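Local coordinates for activated BY transcription factor SSRB (Salmonella enterica, PDB 2WNW), which belongs to glycosyl hydrolase family 30 and combines an eight-stranded TIM-barrel domain with a beta-sandwich domain, at residues 50-55 with 84-89; 88-93 with 139-144; 191-196 with 235-240. All coordinates share one frame; numbering follows the deposited sequence.

All three contacts pair neighbouring parallel strands of the TIM barrel: contact 1 joins strands 48-51 and 85-90, contact 2 joins 85-90 to 138-143, and contact 3 joins 190-192 to 234-239. They follow one another along the chain and round the barrel wall. Contacts 1 and 2 share Met88 and Pro89, their centres about 8 Å apart; contact 3 lies about 10 Å from the centre of contact 2 and about 15 Å from that of contact 1. Inside the barrel, Arg87 ties them together by reaching Ser142, Asn195 and Asp239. Trp144 and Glu196, beyond the carboxyl ends of their strands, each bond a glycerol, consistent with the pocket that TIM barrels carry there.

Contact 1. Residues 50-55 with 84-89; sequences GSFTEG and TLARMP
The first two strands of the TIM barrel, 48-51 and 85-90, lie parallel here as the ends of a beta-alpha-beta crossover. Phe52 N donates to Arg87 O at 2.9 Å, nearly along the C=O axis, whereas the bond from Arg87 N to Gly50 O is weak. Nearer the strand starts a water bridges the gap, accepting from Gly50 N and donating to Leu85 O. Ser51 and Arg87 occupy the inner face of the sheet. Arg87 CG stands anti to the backbone N (chi1 180°), and the chain stays extended to NE, carrying the guanidinium into the barrel. A water in the guanidinium plane accepts from Arg87 NH1 at 2.8 Å and donates to Ser51 OG. Serine suits this place because its short hydroxyl can take the water's hydrogen and also bond Asp330 O. Outward, Phe52 leans on the strand: its CE1 comes within 3.3 Å of Ala86 CB, the methyl lying oblique to the ring, and helix 124-133 packs on the same aromatic. Pro89 has no N-H to offer, so Phe52 O meets Pro89 CD at 3.0 Å and Met88 CA at 3.4 Å, and this buried carbonyl has no polar partner in the model. Arg87 also forms salt bridges with Asp239 and Glu294, so a positive charge held by the barrel interior probably favours the ionised form of both carboxylates.

Contact 2. Residues 88-93 with 139-144; sequences MPIQSC and LMASPW
Side chains on both faces of the sheet shape this pairing of the second and third TIM-barrel strands. On the outer face, Met88 CG sits in the crowded position between the backbone N and carbonyl carbon (chi1 51°); beyond it the chain runs extended, crossing Leu139 obliquely with CE 4.0 Å from Leu139 CB. Ile90 lies side by side with Pro143, both pointing the same way, and its CG1 packs 3.7 Å from Ala141 CB. The small Ala141 fits between the bulkier groups, and helix 167-183 covers this apolar layer. At the carboxyl end the Trp144 indole lies against the loop after strand 85-90. Cys93 CB stands over one face, 3.4 Å from the centroid of the Trp144 five-membered ring in a CH-pi contact, while Cys93 SG approaches the six-membered ring obliquely. Pro89 CB touches the Trp144 CZ3 corner, and Trp144 NE1 bonds a glycerol. Between the two strands Met88 N donates to Met140 O at 2.8 Å and Ser142 N to Met88 O at 3.0 Å, both nearly along the C=O axes. Ile90 N instead meets Ser142 O at 2.9 Å from above the carbonyl plane.

Contact 3. Residues 191-196 with 235-240; sequences LSVQNE and IYIWDH
Ser192 OG donates to Asp239 OD2 at 2.7 Å, meeting the oxygen from above the carboxylate plane. The serine hydroxyl takes the crowded position between the backbone N and carbonyl carbon (chi1 73°), while Asp239 CG is anti to its backbone N, so the two short side chains turn to each other. Besides Arg87 at OD2, the carboxylate is held by His268 and Ser293, which both hydrogen-bond OD1, and Ser192 OG is shared with Ser142; this web fixes the rotation of the carboxylate and probably stabilises its charge. Main-chain bonds flank the pair. Tyr236 N donates to Leu191 O at 2.8 Å in the carbonyl plane, whereas the bond from Val193 N to Tyr236 O is weak. Farther along, Glu196 N reaches Asp239 O at 2.9 Å from above that carbonyl's plane. These are the fourth and fifth parallel strands of the TIM barrel; strand 190-192 gives way to a loop, which this last bond ties back to residues 235-240. Gln194 folds back on its own backbone: NE2 donates to Asn195 O at 2.9 Å on a lone pair, and also to Trp144 O, so one amide group braces two backbone carbonyls. Glu196 crosses His240 at about a right angle, its CG 3.2 Å from His240 ND1, with carboxylate and imidazole planes only 25° apart; Glu196 OE2 bonds a glycerol. On the outer face, branched side chains suit the seam with helix 210-227, Val193 CG2 lying 4.4 Å from Ile235 CG2 and slightly farther from Ile237 CG2. Next to the loop, His240 CB sits over the centre of the Trp238 ring, 3.4 Å above its plane, and Trp248 meets the same indole.

Contact 1. Residues 50-55 with 84-89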
ATOM      1  N   GLY A  50     -19.321   5.487 -16.013  1.00 15.53           N
ATOM      2  CA  GLY A  50     -18.533   5.677 -17.215  1.00 16.69           C
ATOM      3  C   GLY A  50     -18.821   7.032 -17.838  1.00 18.09           C
ATOM      4  O   GLY A  50     -19.573   7.832 -17.274  1.00 16.98           O
ATOM      5  N   SER A  51     -18.261   7.286 -19.015  1.00 17.11           N
ATOM      6  CA  SER A  51     -18.441   8.587 -19.645  1.00 16.46           C
ATOM      7  C   SER A  51     -19.299   8.662 -20.895  1.00 17.03           C
ATOM      8  O   SER A  51     -19.272   7.776 -21.750  1.00 16.43           O
ATOM      9  CB  SER A  51     -17.075   9.192 -19.961  1.00 15.50           C
ATOM     10  OG  SER A  51     -16.234   9.168 -18.823  1.00 16.63           O
ATOM     11  N   PHE A  52     -20.055   9.752 -20.979  1.00 16.48           N
ATOM     12  CA  PHE A  52     -20.902  10.040 -22.123  1.00 18.95           C
ATOM     13  C   PHE A  52     -20.092  11.008 -22.983  1.00 19.61           C
ATOM     14  O   PHE A  52     -19.712  12.080 -22.514  1.00 20.75           O
ATOM     15  CB  PHE A  52     -22.190  10.760 -21.700  1.00 18.74           C
ATOM     16  CG  PHE A  52     -23.050   9.990 -20.735  1.00 19.42           C
ATOM     17  CD1 PHE A  52     -23.230  10.445 -19.432  1.00 18.30           C
ATOM     18  CD2 PHE A  52     -23.719   8.842 -21.141  1.00 20.51           C
ATOM     19  CE1 PHE A  52     -24.068   9.769 -18.546  1.00 19.34           C
ATOM     20  CE2 PHE A  52     -24.560   8.157 -20.262  1.00 20.30           C
ATOM     21  CZ  PHE A  52     -24.734   8.623 -18.964  1.00 21.32           C
ATOM     22  N   THR A  53     -19.812  10.629 -24.224  1.00 19.86           N
ATOM     23  CA  THR A  53     -19.082  11.497 -25.145  1.00 18.24           C
ATOM     24  C   THR A  53     -19.895  11.552 -26.430  1.00 17.90           C
ATOM     25  O   THR A  53     -20.787  10.730 -26.630  1.00 17.49           O
ATOM     26  CB  THR A  53     -17.687  10.935 -25.490  1.00 18.16           C
ATOM     27  OG1 THR A  53     -17.828   9.618 -26.039  1.00 18.09           O
ATOM     28  CG2 THR A  53     -16.806  10.883 -24.249  1.00 17.33           C
ATOM     29  N   GLU A  54     -19.602  12.516 -27.296  1.00 19.55           N
ATOM     30  CA  GLU A  54     -20.328  12.600 -28.554  1.00 19.52           C
ATOM     31  C   GLU A  54     -20.140  11.281 -29.298  1.00 19.00           C
ATOM     32  O   GLU A  54     -21.065  10.782 -29.937  1.00 19.00           O
ATOM     33  CB  GLU A  54     -19.818  13.761 -29.413  1.00 19.06           C
ATOM     34  CG  GLU A  54     -20.270  13.660 -30.871  1.00 21.30           C
ATOM     35  CD  GLU A  54     -20.174  14.970 -31.622  1.00 21.82           C
ATOM     36  OE1 GLU A  54     -21.141  15.760 -31.565  1.00 24.03           O
ATOM     37  OE2 GLU A  54     -19.133  15.211 -32.266  1.00 21.29           O
ATOM     38  N   GLY A  55     -18.941  10.714 -29.199  1.00 19.31           N
ATOM     39  CA  GLY A  55     -18.668   9.448 -29.860  1.00 20.15           C
ATOM     40  C   GLY A  55     -19.601   8.357 -29.368  1.00 19.65           C
ATOM     41  O   GLY A  55     -20.229   7.655 -30.162  1.00 19.65           O
ATOM     42  N   THR A  84     -23.814   4.695 -11.097  1.00 18.79           N
ATOM     43  CA  THR A  84     -24.287   5.812 -10.293  1.00 19.38           C
ATOM     44  C   THR A  84     -23.527   7.114 -10.528  1.00 19.89           C
ATOM     45  O   THR A  84     -23.886   8.157  -9.977  1.00 20.83           O
ATOM     46  CB  THR A  84     -24.224   5.451  -8.800  1.00 19.09           C
ATOM     47  OG1 THR A  84     -22.897   5.021  -8.465  1.00 19.45           O
ATOM     48  CG2 THR A  84     -25.194   4.325  -8.493  1.00 18.05           C
ATOM     49  N   LEU A  85     -22.475   7.049 -11.335  1.00 18.85           N
ATOM     50  CA  LEU A  85     -21.675   8.228 -11.663  1.00 19.02           C
ATOM     51  C   LEU A  85     -21.483   8.308 -13.172  1.00 18.83           C
ATOM     52  O   LEU A  85     -21.685   7.328 -13.888  1.00 18.97           O
ATOM     53  CB  LEU A  85     -20.284   8.150 -11.024  1.00 18.99           C
ATOM     54  CG  LEU A  85     -20.102   8.094  -9.509  1.00 16.92           C
ATOM     55  CD1 LEU A  85     -18.608   8.044  -9.193  1.00 18.13           C
ATOM     56  CD2 LEU A  85     -20.739   9.315  -8.861  1.00 16.78           C
ATOM     57  N   ALA A  86     -21.070   9.478 -13.643  1.00 18.51           N
ATOM     58  CA  ALA A  86     -20.796   9.673 -15.058  1.00 17.34           C
ATOM     59  C   ALA A  86     -20.018  10.963 -15.253  1.00 16.63           C
ATOM     60  O   ALA A  86     -20.063  11.866 -14.415  1.00 17.08           O
ATOM     61  CB  ALA A  86     -22.098   9.722 -15.858  1.00 17.92           C
ATOM     62  N   ARG A  87     -19.284  11.032 -16.357  1.00 17.04           N
ATOM     63  CA  ARG A  87     -18.523  12.227 -16.698  1.00 15.74           C
ATOM     64  C   ARG A  87     -18.855  12.511 -18.152  1.00 16.68           C
ATOM     65  O   ARG A  87     -19.064  11.587 -18.940  1.00 16.33           O
ATOM     66  CB  ARG A  87     -17.019  11.984 -16.520  1.00 16.00           C
ATOM     67  CG  ARG A  87     -16.122  13.182 -16.865  1.00 16.12           C
ATOM     68  CD  ARG A  87     -14.790  13.087 -16.115  1.00 16.63           C
ATOM     69  NE  ARG A  87     -13.821  14.128 -16.472  1.00 15.55           N
ATOM     70  CZ  ARG A  87     -12.856  13.984 -17.381  1.00 16.34           C
ATOM     71  NH1 ARG A  87     -12.720  12.842 -18.047  1.00 15.58           N
ATOM     72  NH2 ARG A  87     -12.000  14.972 -17.604  1.00 15.98           N
ATOM     73  N   MET A  88     -18.932  13.788 -18.497  1.00 16.85           N
ATOM     74  CA  MET A  88     -19.243  14.192 -19.862  1.00 18.46           C
ATOM     75  C   MET A  88     -18.480  15.468 -20.190  1.00 17.63           C
ATOM     76  O   MET A  88     -18.115  16.231 -19.298  1.00 16.16           O
ATOM     77  CB  MET A  88     -20.751  14.397 -20.017  1.00 19.38           C
ATOM     78  CG  MET A  88     -21.372  15.291 -18.958  1.00 19.92           C
ATOM     79  SD  MET A  88     -23.147  15.009 -18.874  1.00 21.36           S
ATOM     80  CE  MET A  88     -23.643  16.260 -17.684  1.00 20.65           C
ATOM     81  N   PRO A  89     -18.223  15.710 -21.481  1.00 18.86           N
ATOM     82  CA  PRO A  89     -17.489  16.893 -21.917  1.00 18.18           C
ATOM     83  C   PRO A  89     -18.301  18.159 -22.164  1.00 18.43           C
ATOM     84  O   PRO A  89     -19.430  18.107 -22.659  1.00 17.00           O
ATOM     85  CB  PRO A  89     -16.813  16.408 -23.192  1.00 18.40           C
ATOM     86  CG  PRO A  89     -17.892  15.561 -23.798  1.00 20.12           C
ATOM     87  CD  PRO A  89     -18.399  14.764 -22.603  1.00 19.74           C
TER
HETATM   88  O   HOH W   1     -22.078   6.422 -16.351  1.00 20.64           O
HETATM   89  O   HOH W   2     -14.049  10.360 -17.984  1.00 16.49           O

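Contact 2. Residues 88-93 with 139-144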
ATOM      1  N   MET A  88     -18.932  13.788 -18.497  1.00 16.85           N
ATOM      2  CA  MET A  88     -19.243  14.192 -19.862  1.00 18.46           C
ATOM      3  C   MET A  88     -18.480  15.468 -20.190  1.00 17.63           C
ATOM      4  O   MET A  88     -18.115  16.231 -19.298  1.00 16.16           O
ATOM      5  CB  MET A  88     -20.751  14.397 -20.017  1.00 19.38           C
ATOM      6  CG  MET A  88     -21.372  15.291 -18.958  1.00 19.92           C
ATOM      7  SD  MET A  88     -23.147  15.009 -18.874  1.00 21.36           S
ATOM      8  CE  MET A  88     -23.643  16.260 -17.684  1.00 20.65           C
ATOM      9  N   PRO A  89     -18.223  15.710 -21.481  1.00 18.86           N
ATOM     10  CA  PRO A  89     -17.489  16.893 -21.917  1.00 18.18           C
ATOM     11  C   PRO A  89     -18.301  18.159 -22.164  1.00 18.43           C
ATOM     12  O   PRO A  89     -19.430  18.107 -22.659  1.00 17.00           O
ATOM     13  CB  PRO A  89     -16.813  16.408 -23.192  1.00 18.40           C
ATOM     14  CG  PRO A  89     -17.892  15.561 -23.798  1.00 20.12           C
ATOM     15  CD  PRO A  89     -18.399  14.764 -22.603  1.00 19.74           C
ATOM     16  N   ILE A  90     -17.703  19.289 -21.797  1.00 17.73           N
ATOM     17  CA  ILE A  90     -18.284  20.608 -22.020  1.00 16.10           C
ATOM     18  C   ILE A  90     -17.558  20.999 -23.311  1.00 15.99           C
ATOM     19  O   ILE A  90     -16.371  21.332 -23.292  1.00 15.09           O
ATOM     20  CB  ILE A  90     -17.935  21.579 -20.862  1.00 16.58           C
ATOM     21  CG1 ILE A  90     -18.565  21.067 -19.562  1.00 15.22           C
ATOM     22  CG2 ILE A  90     -18.423  22.992 -21.188  1.00 16.00           C
ATOM     23  CD1 ILE A  90     -18.234  21.900 -18.323  1.00 16.58           C
ATOM     24  N   GLN A  91     -18.292  20.931 -24.419  1.00 15.82           N
ATOM     25  CA  GLN A  91     -17.783  21.173 -25.771  1.00 16.28           C
ATOM     26  C   GLN A  91     -17.033  19.899 -26.181  1.00 16.19           C
ATOM     27  O   GLN A  91     -17.003  18.927 -25.429  1.00 15.47           O
ATOM     28  CB  GLN A  91     -16.886  22.420 -25.841  1.00 15.98           C
ATOM     29  CG  GLN A  91     -17.619  23.691 -25.394  1.00 15.48           C
ATOM     30  CD  GLN A  91     -16.955  24.982 -25.846  1.00 16.32           C
ATOM     31  OE1 GLN A  91     -15.726  25.103 -25.858  1.00 17.99           O
ATOM     32  NE2 GLN A  91     -17.773  25.966 -26.197  1.00 14.15           N
ATOM     33  N   SER A  92     -16.425  19.893 -27.360  1.00 16.71           N
ATOM     34  CA  SER A  92     -15.755  18.694 -27.856  1.00 16.39           C
ATOM     35  C   SER A  92     -14.503  18.164 -27.149  1.00 16.56           C
ATOM     36  O   SER A  92     -13.732  18.914 -26.550  1.00 16.79           O
ATOM     37  CB  SER A  92     -15.425  18.885 -29.338  1.00 17.01           C
ATOM     38  OG  SER A  92     -14.568  19.997 -29.520  1.00 14.94           O
ATOM     39  N   CYS A  93     -14.331  16.845 -27.224  1.00 16.64           N
ATOM     40  CA  CYS A  93     -13.158  16.159 -26.695  1.00 17.17           C
ATOM     41  C   CYS A  93     -12.694  15.348 -27.905  1.00 18.27           C
ATOM     42  O   CYS A  93     -13.303  15.458 -28.973  1.00 18.67           O
ATOM     43  CB  CYS A  93     -13.513  15.250 -25.502  1.00 17.58           C
ATOM     44  SG  CYS A  93     -14.559  13.820 -25.840  1.00 18.73           S
ATOM     45  N   LEU A 139     -23.827  13.341 -11.997  1.00 18.17           N
ATOM     46  CA  LEU A 139     -23.113  13.678 -13.221  1.00 18.41           C
ATOM     47  C   LEU A 139     -22.035  14.747 -13.063  1.00 19.61           C
ATOM     48  O   LEU A 139     -22.226  15.755 -12.377  1.00 20.08           O
ATOM     49  CB  LEU A 139     -24.120  14.117 -14.293  1.00 19.01           C
ATOM     50  CG  LEU A 139     -25.309  13.171 -14.515  1.00 20.22           C
ATOM     51  CD1 LEU A 139     -26.274  13.774 -15.528  1.00 20.16           C
ATOM     52  CD2 LEU A 139     -24.811  11.819 -14.995  1.00 21.90           C
ATOM     53  N   MET A 140     -20.904  14.513 -13.719  1.00 18.45           N
ATOM     54  CA  MET A 140     -19.771  15.428 -13.686  1.00 16.99           C
ATOM     55  C   MET A 140     -19.466  15.918 -15.101  1.00 17.10           C
ATOM     56  O   MET A 140     -19.484  15.135 -16.049  1.00 17.58           O
ATOM     57  CB  MET A 140     -18.548  14.710 -13.119  1.00 16.25           C
ATOM     58  CG  MET A 140     -17.283  15.554 -13.058  1.00 18.47           C
ATOM     59  SD  MET A 140     -15.924  14.593 -12.361  1.00 17.01           S
ATOM     60  CE  MET A 140     -14.576  15.766 -12.415  1.00 18.90           C
ATOM     61  N   ALA A 141     -19.193  17.210 -15.241  1.00 15.83           N
ATOM     62  CA  ALA A 141     -18.879  17.778 -16.549  1.00 16.08           C
ATOM     63  C   ALA A 141     -17.489  18.395 -16.501  1.00 16.27           C
ATOM     64  O   ALA A 141     -17.128  19.049 -15.520  1.00 15.99           O
ATOM     65  CB  ALA A 141     -19.919  18.833 -16.935  1.00 15.55           C
ATOM     66  N   SER A 142     -16.711  18.171 -17.559  1.00 16.17           N
ATOM     67  CA  SER A 142     -15.347  18.685 -17.662  1.00 15.68           C
ATOM     68  C   SER A 142     -15.073  19.187 -19.074  1.00 15.78           C
ATOM     69  O   SER A 142     -15.511  18.577 -20.047  1.00 15.99           O
ATOM     70  CB  SER A 142     -14.321  17.582 -17.359  1.00 16.14           C
ATOM     71  OG  SER A 142     -14.525  16.991 -16.091  1.00 16.79           O
ATOM     72  N   PRO A 143     -14.338  20.303 -19.203  1.00 15.84           N
ATOM     73  CA  PRO A 143     -14.026  20.838 -20.530  1.00 16.32           C
ATOM     74  C   PRO A 143     -12.666  20.327 -20.998  1.00 16.45           C
ATOM     75  O   PRO A 143     -11.775  20.085 -20.188  1.00 14.82           O
ATOM     76  CB  PRO A 143     -13.975  22.355 -20.309  1.00 17.20           C
ATOM     77  CG  PRO A 143     -14.383  22.573 -18.858  1.00 17.65           C
ATOM     78  CD  PRO A 143     -14.037  21.295 -18.161  1.00 15.11           C
ATOM     79  N   TRP A 144     -12.518  20.154 -22.305  1.00 15.76           N
ATOM     80  CA  TRP A 144     -11.251  19.743 -22.880  1.00 15.22           C
ATOM     81  C   TRP A 144     -10.643  21.021 -23.469  1.00 15.49           C
ATOM     82  O   TRP A 144      -9.423  21.162 -23.567  1.00 14.93           O
ATOM     83  CB  TRP A 144     -11.469  18.693 -23.973  1.00 14.39           C
ATOM     84  CG  TRP A 144     -11.283  17.260 -23.512  1.00 15.75           C
ATOM     85  CD1 TRP A 144     -10.318  16.389 -23.934  1.00 16.30           C
ATOM     86  CD2 TRP A 144     -12.098  16.530 -22.579  1.00 16.05           C
ATOM     87  NE1 TRP A 144     -10.481  15.165 -23.328  1.00 16.65           N
ATOM     88  CE2 TRP A 144     -11.564  15.223 -22.493  1.00 16.53           C
ATOM     89  CE3 TRP A 144     -13.224  16.853 -21.809  1.00 15.91           C
ATOM     90  CZ2 TRP A 144     -12.120  14.234 -21.666  1.00 16.96           C
ATOM     91  CZ3 TRP A 144     -13.779  15.867 -20.984  1.00 16.55           C
ATOM     92  CH2 TRP A 144     -13.223  14.573 -20.923  1.00 16.24           C
TER
HETATM   93  O   HOH W   3     -14.092  20.675 -24.523  1.00 16.61           O

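Contact 3. Residues 191-196 with 235-240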
ATOM      1  N   LEU A 191     -17.979  19.368 -11.377  1.00 16.50           N
ATOM      2  CA  LEU A 191     -17.235  19.931 -12.493  1.00 16.37           C
ATOM      3  C   LEU A 191     -15.745  19.801 -12.222  1.00 16.91           C
ATOM      4  O   LEU A 191     -15.325  19.636 -11.079  1.00 17.70           O
ATOM      5  CB  LEU A 191     -17.518  21.431 -12.627  1.00 17.62           C
ATOM      6  CG  LEU A 191     -18.927  21.961 -12.873  1.00 18.37           C
ATOM      7  CD1 LEU A 191     -18.940  23.469 -12.635  1.00 18.28           C
ATOM      8  CD2 LEU A 191     -19.352  21.626 -14.288  1.00 16.21           C
ATOM      9  N   SER A 192     -14.952  19.851 -13.285  1.00 16.08           N
ATOM     10  CA  SER A 192     -13.509  19.900 -13.124  1.00 15.98           C
ATOM     11  C   SER A 192     -13.234  21.162 -13.939  1.00 16.80           C
ATOM     12  O   SER A 192     -14.006  21.497 -14.843  1.00 16.25           O
ATOM     13  CB  SER A 192     -12.799  18.667 -13.703  1.00 17.46           C
ATOM     14  OG  SER A 192     -12.774  18.654 -15.115  1.00 17.84           O
ATOM     15  N   VAL A 193     -12.182  21.896 -13.601  1.00 16.75           N
ATOM     16  CA  VAL A 193     -11.867  23.126 -14.320  1.00 16.84           C
ATOM     17  C   VAL A 193     -11.407  22.860 -15.744  1.00 16.87           C
ATOM     18  O   VAL A 193     -11.812  23.552 -16.676  1.00 18.83           O
ATOM     19  CB  VAL A 193     -10.759  23.925 -13.597  1.00 16.90           C
ATOM     20  CG1 VAL A 193     -10.242  25.042 -14.501  1.00 19.57           C
ATOM     21  CG2 VAL A 193     -11.310  24.511 -12.307  1.00 19.54           C
ATOM     22  N   GLN A 194     -10.567  21.847 -15.902  1.00 16.80           N
ATOM     23  CA  GLN A 194     -10.017  21.507 -17.206  1.00 16.74           C
ATOM     24  C   GLN A 194      -9.433  20.103 -17.205  1.00 16.19           C
ATOM     25  O   GLN A 194      -8.776  19.690 -16.246  1.00 16.18           O
ATOM     26  CB  GLN A 194      -8.920  22.516 -17.563  1.00 16.12           C
ATOM     27  CG  GLN A 194      -8.026  22.126 -18.727  1.00 16.45           C
ATOM     28  CD  GLN A 194      -8.745  22.168 -20.059  1.00 16.68           C
ATOM     29  OE1 GLN A 194      -9.523  23.080 -20.323  1.00 16.20           O
ATOM     30  NE2 GLN A 194      -8.464  21.195 -20.918  1.00 16.43           N
ATOM     31  N   ASN A 195      -9.679  19.373 -18.286  1.00 16.61           N
ATOM     32  CA  ASN A 195      -9.149  18.028 -18.433  1.00 15.96           C
ATOM     33  C   ASN A 195      -7.648  18.164 -18.711  1.00 17.31           C
ATOM     34  O   ASN A 195      -7.249  18.903 -19.618  1.00 16.16           O
ATOM     35  CB  ASN A 195      -9.825  17.326 -19.617  1.00 16.62           C
ATOM     36  CG  ASN A 195      -9.231  15.955 -19.907  1.00 16.88           C
ATOM     37  OD1 ASN A 195      -9.359  15.026 -19.109  1.00 16.89           O
ATOM     38  ND2 ASN A 195      -8.571  15.829 -21.052  1.00 14.69           N
ATOM     39  N   GLU A 196      -6.825  17.487 -17.913  1.00 16.16           N
ATOM     40  CA  GLU A 196      -5.371  17.501 -18.101  1.00 16.58           C
ATOM     41  C   GLU A 196      -4.808  18.894 -18.404  1.00 17.40           C
ATOM     42  O   GLU A 196      -4.230  19.123 -19.472  1.00 16.50           O
ATOM     43  CB  GLU A 196      -5.004  16.546 -19.241  1.00 17.78           C
ATOM     44  CG  GLU A 196      -5.490  15.117 -19.039  1.00 21.38           C
ATOM     45  CD  GLU A 196      -5.010  14.174 -20.129  1.00 21.42           C
ATOM     46  OE1 GLU A 196      -3.808  14.204 -20.458  1.00 21.93           O
ATOM     47  OE2 GLU A 196      -5.828  13.392 -20.648  1.00 24.55           O
ATOM     48  N   ILE A 235     -16.431  20.987  -7.137  1.00 16.52           N
ATOM     49  CA  ILE A 235     -15.435  21.366  -8.131  1.00 16.29           C
ATOM     50  C   ILE A 235     -14.139  20.612  -7.858  1.00 15.29           C
ATOM     51  O   ILE A 235     -13.630  20.613  -6.732  1.00 16.10           O
ATOM     52  CB  ILE A 235     -15.142  22.880  -8.117  1.00 16.47           C
ATOM     53  CG1 ILE A 235     -16.398  23.663  -8.519  1.00 18.34           C
ATOM     54  CG2 ILE A 235     -14.006  23.195  -9.090  1.00 16.80           C
ATOM     55  CD1 ILE A 235     -16.207  25.180  -8.524  1.00 17.68           C
ATOM     56  N   TYR A 236     -13.623  19.955  -8.892  1.00 14.94           N
ATOM     57  CA  TYR A 236     -12.382  19.191  -8.795  1.00 15.08           C
ATOM     58  C   TYR A 236     -11.300  19.843  -9.646  1.00 15.92           C
ATOM     59  O   TYR A 236     -11.596  20.469 -10.666  1.00 16.63           O
ATOM     60  CB  TYR A 236     -12.598  17.754  -9.292  1.00 15.29           C
ATOM     61  CG  TYR A 236     -13.478  16.910  -8.402  1.00 16.33           C
ATOM     62  CD1 TYR A 236     -12.922  16.061  -7.443  1.00 16.93           C
ATOM     63  CD2 TYR A 236     -14.865  16.983  -8.496  1.00 16.97           C
ATOM     64  CE1 TYR A 236     -13.732  15.306  -6.594  1.00 17.61           C
ATOM     65  CE2 TYR A 236     -15.685  16.236  -7.655  1.00 17.22           C
ATOM     66  CZ  TYR A 236     -15.113  15.404  -6.709  1.00 18.33           C
ATOM     67  OH  TYR A 236     -15.930  14.678  -5.868  1.00 18.37           O
ATOM     68  N   ILE A 237     -10.049  19.702  -9.213  1.00 15.15           N
ATOM     69  CA  ILE A 237      -8.917  20.237  -9.957  1.00 15.41           C
ATOM     70  C   ILE A 237      -7.975  19.080 -10.314  1.00 16.57           C
ATOM     71  O   ILE A 237      -8.226  17.934  -9.933  1.00 16.60           O
ATOM     72  CB  ILE A 237      -8.151  21.321  -9.156  1.00 16.19           C
ATOM     73  CG1 ILE A 237      -7.693  20.768  -7.806  1.00 14.80           C
ATOM     74  CG2 ILE A 237      -9.047  22.548  -8.960  1.00 17.53           C
ATOM     75  CD1 ILE A 237      -6.812  21.734  -7.029  1.00 15.15           C
ATOM     76  N   TRP A 238      -6.903  19.404 -11.035  1.00 15.71           N
ATOM     77  CA  TRP A 238      -5.894  18.458 -11.523  1.00 16.44           C
ATOM     78  C   TRP A 238      -6.470  17.699 -12.716  1.00 16.19           C
ATOM     79  O   TRP A 238      -6.169  18.032 -13.857  1.00 17.46           O
ATOM     80  CB  TRP A 238      -5.433  17.469 -10.438  1.00 15.71           C
ATOM     81  CG  TRP A 238      -4.306  16.547 -10.898  1.00 16.04           C
ATOM     82  CD1 TRP A 238      -4.266  15.184 -10.784  1.00 16.81           C
ATOM     83  CD2 TRP A 238      -3.070  16.929 -11.534  1.00 17.04           C
ATOM     84  NE1 TRP A 238      -3.090  14.697 -11.310  1.00 16.59           N
ATOM     85  CE2 TRP A 238      -2.341  15.742 -11.773  1.00 16.72           C
ATOM     86  CE3 TRP A 238      -2.512  18.155 -11.923  1.00 18.07           C
ATOM     87  CZ2 TRP A 238      -1.080  15.747 -12.384  1.00 16.62           C
ATOM     88  CZ3 TRP A 238      -1.261  18.162 -12.530  1.00 17.13           C
ATOM     89  CH2 TRP A 238      -0.556  16.960 -12.754  1.00 18.55           C
ATOM     90  N   ASP A 239      -7.297  16.689 -12.453  1.00 16.21           N
ATOM     91  CA  ASP A 239      -7.928  15.908 -13.520  1.00 15.55           C
ATOM     92  C   ASP A 239      -6.855  15.421 -14.495  1.00 16.32           C
ATOM     93  O   ASP A 239      -6.990  15.553 -15.715  1.00 15.86           O
ATOM     94  CB  ASP A 239      -8.957  16.783 -14.257  1.00 16.12           C
ATOM     95  CG  ASP A 239     -10.087  15.976 -14.887  1.00 17.32           C
ATOM     96  OD1 ASP A 239     -10.076  14.733 -14.794  1.00 16.25           O
ATOM     97  OD2 ASP A 239     -10.997  16.596 -15.477  1.00 17.36           O
ATOM     98  N   HIS A 240      -5.784  14.859 -13.944  1.00 15.68           N
ATOM     99  CA  HIS A 240      -4.675  14.365 -14.746  1.00 15.60           C
ATOM    100  C   HIS A 240      -4.096  13.121 -14.067  1.00 16.50           C
ATOM    101  O   HIS A 240      -4.665  12.616 -13.095  1.00 14.85           O
ATOM    102  CB  HIS A 240      -3.628  15.477 -14.895  1.00 14.72           C
ATOM    103  CG  HIS A 240      -2.620  15.231 -15.977  1.00 14.62           C
ATOM    104  ND1 HIS A 240      -2.954  14.710 -17.209  1.00 16.09           N
ATOM    105  CD2 HIS A 240      -1.289  15.481 -16.027  1.00 15.40           C
ATOM    106  CE1 HIS A 240      -1.878  14.650 -17.971  1.00 15.19           C
ATOM    107  NE2 HIS A 240      -0.852  15.113 -17.277  1.00 16.04           N
TER